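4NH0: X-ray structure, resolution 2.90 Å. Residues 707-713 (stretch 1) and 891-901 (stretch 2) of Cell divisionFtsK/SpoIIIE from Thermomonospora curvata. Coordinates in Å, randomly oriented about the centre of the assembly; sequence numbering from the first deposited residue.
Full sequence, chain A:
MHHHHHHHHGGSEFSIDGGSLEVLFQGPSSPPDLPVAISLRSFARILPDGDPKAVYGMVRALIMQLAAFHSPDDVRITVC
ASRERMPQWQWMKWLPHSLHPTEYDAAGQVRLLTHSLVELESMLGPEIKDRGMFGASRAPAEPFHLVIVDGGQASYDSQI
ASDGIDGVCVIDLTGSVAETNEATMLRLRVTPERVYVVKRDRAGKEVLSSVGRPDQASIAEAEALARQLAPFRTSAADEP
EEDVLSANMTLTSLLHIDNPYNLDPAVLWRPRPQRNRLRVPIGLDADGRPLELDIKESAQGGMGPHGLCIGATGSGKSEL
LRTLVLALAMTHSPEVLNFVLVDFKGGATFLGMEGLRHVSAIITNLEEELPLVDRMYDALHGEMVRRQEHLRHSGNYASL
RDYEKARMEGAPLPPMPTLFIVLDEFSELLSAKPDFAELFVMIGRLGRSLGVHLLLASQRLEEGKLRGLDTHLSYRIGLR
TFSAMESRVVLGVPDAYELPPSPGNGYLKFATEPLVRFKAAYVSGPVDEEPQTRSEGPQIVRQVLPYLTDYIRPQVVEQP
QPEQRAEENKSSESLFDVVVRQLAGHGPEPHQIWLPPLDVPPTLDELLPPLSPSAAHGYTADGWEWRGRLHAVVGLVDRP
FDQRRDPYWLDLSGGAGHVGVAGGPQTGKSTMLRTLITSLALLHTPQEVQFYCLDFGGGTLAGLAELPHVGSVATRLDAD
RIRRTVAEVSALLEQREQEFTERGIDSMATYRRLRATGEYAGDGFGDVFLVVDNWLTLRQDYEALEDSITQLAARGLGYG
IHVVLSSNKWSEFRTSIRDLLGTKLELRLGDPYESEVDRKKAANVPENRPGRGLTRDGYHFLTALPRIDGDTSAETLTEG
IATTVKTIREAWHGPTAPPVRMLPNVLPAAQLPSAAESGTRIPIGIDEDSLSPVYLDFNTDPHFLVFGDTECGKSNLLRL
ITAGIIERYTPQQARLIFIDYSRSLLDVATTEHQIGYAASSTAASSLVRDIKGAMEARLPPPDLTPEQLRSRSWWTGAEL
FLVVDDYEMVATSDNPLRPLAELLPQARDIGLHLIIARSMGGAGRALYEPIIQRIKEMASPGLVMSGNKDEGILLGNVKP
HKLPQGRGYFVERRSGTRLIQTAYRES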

# COMPACT_ATOMS: atom_id res chain seq x y z
N LEU A 707 -3.80 17.39 -5.98
CA LEU A 707 -4.17 17.46 -4.58
C LEU A 707 -3.42 18.59 -3.90
O LEU A 707 -2.25 18.82 -4.18
CB LEU A 707 -3.89 16.13 -3.87
CG LEU A 707 -4.97 15.06 -3.90
CD1 LEU A 707 -4.45 13.77 -3.28
CD2 LEU A 707 -6.21 15.54 -3.16
N PRO A 708 -4.09 19.30 -2.99
CA PRO A 708 -3.43 20.36 -2.23
C PRO A 708 -2.46 19.79 -1.20
O PRO A 708 -1.64 20.52 -0.65
CB PRO A 708 -4.59 21.10 -1.56
CG PRO A 708 -5.65 20.06 -1.43
CD PRO A 708 -5.52 19.19 -2.64
N HIS A 709 -2.56 18.49 -0.95
CA HIS A 709 -1.70 17.82 0.03
C HIS A 709 -0.36 17.41 -0.57
O HIS A 709 0.63 17.29 0.15
CB HIS A 709 -2.41 16.59 0.60
CG HIS A 709 -3.69 16.91 1.31
ND1 HIS A 709 -4.85 17.22 0.65
CD2 HIS A 709 -3.99 16.95 2.63
CE1 HIS A 709 -5.81 17.45 1.53
NE2 HIS A 709 -5.31 17.29 2.74
N VAL A 710 -0.33 17.19 -1.88
CA VAL A 710 0.91 16.81 -2.54
C VAL A 710 1.65 18.06 -3.02
O VAL A 710 1.05 19.09 -3.28
CB VAL A 710 0.67 15.87 -3.73
CG1 VAL A 710 -0.18 14.69 -3.31
CG2 VAL A 710 0.02 16.61 -4.88
N GLY A 711 2.97 17.95 -3.12
CA GLY A 711 3.79 19.07 -3.53
C GLY A 711 4.64 18.74 -4.74
O GLY A 711 5.08 19.63 -5.47
N SER A 712 4.86 17.45 -4.96
CA SER A 712 5.67 17.00 -6.09
C SER A 712 5.37 15.55 -6.46
O SER A 712 5.25 14.69 -5.59
CB SER A 712 7.15 17.16 -5.78
OG SER A 712 7.95 16.54 -6.78
N VAL A 713 5.25 15.30 -7.76
CA VAL A 713 5.13 13.94 -8.27
C VAL A 713 6.13 13.73 -9.40
O VAL A 713 5.93 14.20 -10.52
CB VAL A 713 3.71 13.65 -8.79
CG1 VAL A 713 3.63 12.24 -9.36
CG2 VAL A 713 2.69 13.82 -7.68
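Stretch 2 (891-901) AWHGPTAPPVR

Stretch 2 lies along stretch 1 as an irregular, proline-rich loop, extended from P895 to V900, held by a single cross-stretch hydrogen bond and otherwise by van der Waals packing, in the middle of a methyl and backbone atoms, at the ends of side chains. None of 891-901 is regular helix or strand, although phi/psi from P895 to V900 stay in the extended region (A897 -73/133, P898 -59/130). The CA register gives the direction: P708 CA pairs with T896 CA at 5.0 Å and G711 CA with P899 CA at 4.7 Å, so both chains advance the same way, three residues for three.

The hydrogen bond runs from A897 N to P708 O, 3.0 Å with an N-H...O angle of 132°, somewhat bent. Beyond it, A897 CB points toward stretch 1 and lies 3.3 Å from both H709 O and V710 O, a methyl set against backbone carbonyls. G711 allows close approach: an ideal CB there would fall 2.6 Å from P898 O, a clash, whereas G711 CA sits 4.0 Å from that oxygen. At one end P708 and W892 form an apolar contact, P708 CB 4.0 Å from W892 CD1 and oblique to the ring; at the other, S712 meets V900 through carbon atoms, S712 CB 3.6 Å from V900 CG2. Within stretch 2, W892 NE1 donates to P895 O (3.1 Å, 144°). The contact buries 335 Å², both sides summed.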

# COMPACT_ATOMS: atom_id res chain seq x y z
N ALA A 891 -12.44 22.40 -2.04
CA ALA A 891 -12.94 22.56 -0.69
C ALA A 891 -11.90 23.23 0.20
O ALA A 891 -12.22 23.70 1.30
CB ALA A 891 -13.35 21.22 -0.11
N TRP A 892 -10.66 23.27 -0.27
CA TRP A 892 -9.58 23.88 0.48
C TRP A 892 -9.19 25.23 -0.10
O TRP A 892 -8.76 25.33 -1.25
CB TRP A 892 -8.36 22.96 0.51
CG TRP A 892 -7.18 23.56 1.20
CD1 TRP A 892 -6.08 24.11 0.61
CD2 TRP A 892 -6.99 23.70 2.61
NE1 TRP A 892 -5.21 24.58 1.57
CE2 TRP A 892 -5.75 24.34 2.81
CE3 TRP A 892 -7.75 23.35 3.73
CZ2 TRP A 892 -5.25 24.63 4.07
CZ3 TRP A 892 -7.25 23.64 4.99
CH2 TRP A 892 -6.01 24.27 5.15
N HIS A 893 -9.33 26.28 0.71
CA HIS A 893 -9.02 27.63 0.27
C HIS A 893 -7.93 28.26 1.12
O HIS A 893 -8.09 29.35 1.66
CB HIS A 893 -10.28 28.50 0.32
CG HIS A 893 -11.45 27.90 -0.40
ND1 HIS A 893 -11.61 28.01 -1.77
CD2 HIS A 893 -12.51 27.19 0.05
CE1 HIS A 893 -12.72 27.39 -2.12
NE2 HIS A 893 -13.29 26.88 -1.04
N GLY A 894 -6.81 27.56 1.24
CA GLY A 894 -5.68 28.04 2.01
C GLY A 894 -4.36 27.69 1.36
O GLY A 894 -4.33 27.30 0.19
N PRO A 895 -3.26 27.82 2.11
CA PRO A 895 -1.93 27.49 1.60
C PRO A 895 -1.80 26.01 1.26
O PRO A 895 -2.16 25.16 2.08
CB PRO A 895 -1.00 27.88 2.75
CG PRO A 895 -1.86 27.83 3.96
CD PRO A 895 -3.21 28.26 3.51
N THR A 896 -1.29 25.71 0.07
CA THR A 896 -1.13 24.33 -0.37
C THR A 896 0.17 23.73 0.15
O THR A 896 0.86 24.34 0.97
CB THR A 896 -1.15 24.22 -1.90
OG1 THR A 896 -0.04 24.95 -2.45
CG2 THR A 896 -2.44 24.79 -2.46
N ALA A 897 0.50 22.54 -0.32
CA ALA A 897 1.74 21.88 0.07
C ALA A 897 2.93 22.56 -0.60
O ALA A 897 2.90 22.83 -1.80
CB ALA A 897 1.70 20.41 -0.29
N PRO A 898 3.98 22.84 0.18
CA PRO A 898 5.20 23.49 -0.32
C PRO A 898 5.84 22.68 -1.44
O PRO A 898 6.05 21.48 -1.29
CB PRO A 898 6.10 23.55 0.91
CG PRO A 898 5.18 23.47 2.06
CD PRO A 898 4.07 22.57 1.63
N PRO A 899 6.16 23.34 -2.57
CA PRO A 899 6.74 22.66 -3.72
C PRO A 899 8.20 22.30 -3.50
O PRO A 899 8.84 22.86 -2.61
CB PRO A 899 6.59 23.69 -4.84
CG PRO A 899 6.71 24.99 -4.13
CD PRO A 899 6.04 24.79 -2.80
N VAL A 900 8.72 21.39 -4.31
CA VAL A 900 10.14 21.07 -4.28
C VAL A 900 10.91 22.06 -5.14
O VAL A 900 10.78 22.06 -6.36
CB VAL A 900 10.42 19.64 -4.76
CG1 VAL A 900 11.91 19.41 -4.91
CG2 VAL A 900 9.82 18.63 -3.80
N ARG A 901 11.69 22.91 -4.49
CA ARG A 901 12.50 23.89 -5.20
C ARG A 901 13.68 23.21 -5.87
O ARG A 901 14.28 22.30 -5.30
CB ARG A 901 12.97 24.99 -4.25
CG ARG A 901 13.60 24.47 -2.98
CD ARG A 901 13.52 25.48 -1.85
NE ARG A 901 14.03 24.93 -0.61
CZ ARG A 901 15.23 25.21 -0.10
NH1 ARG A 901 16.03 26.05 -0.74
NH2 ARG A 901 15.62 24.66 1.04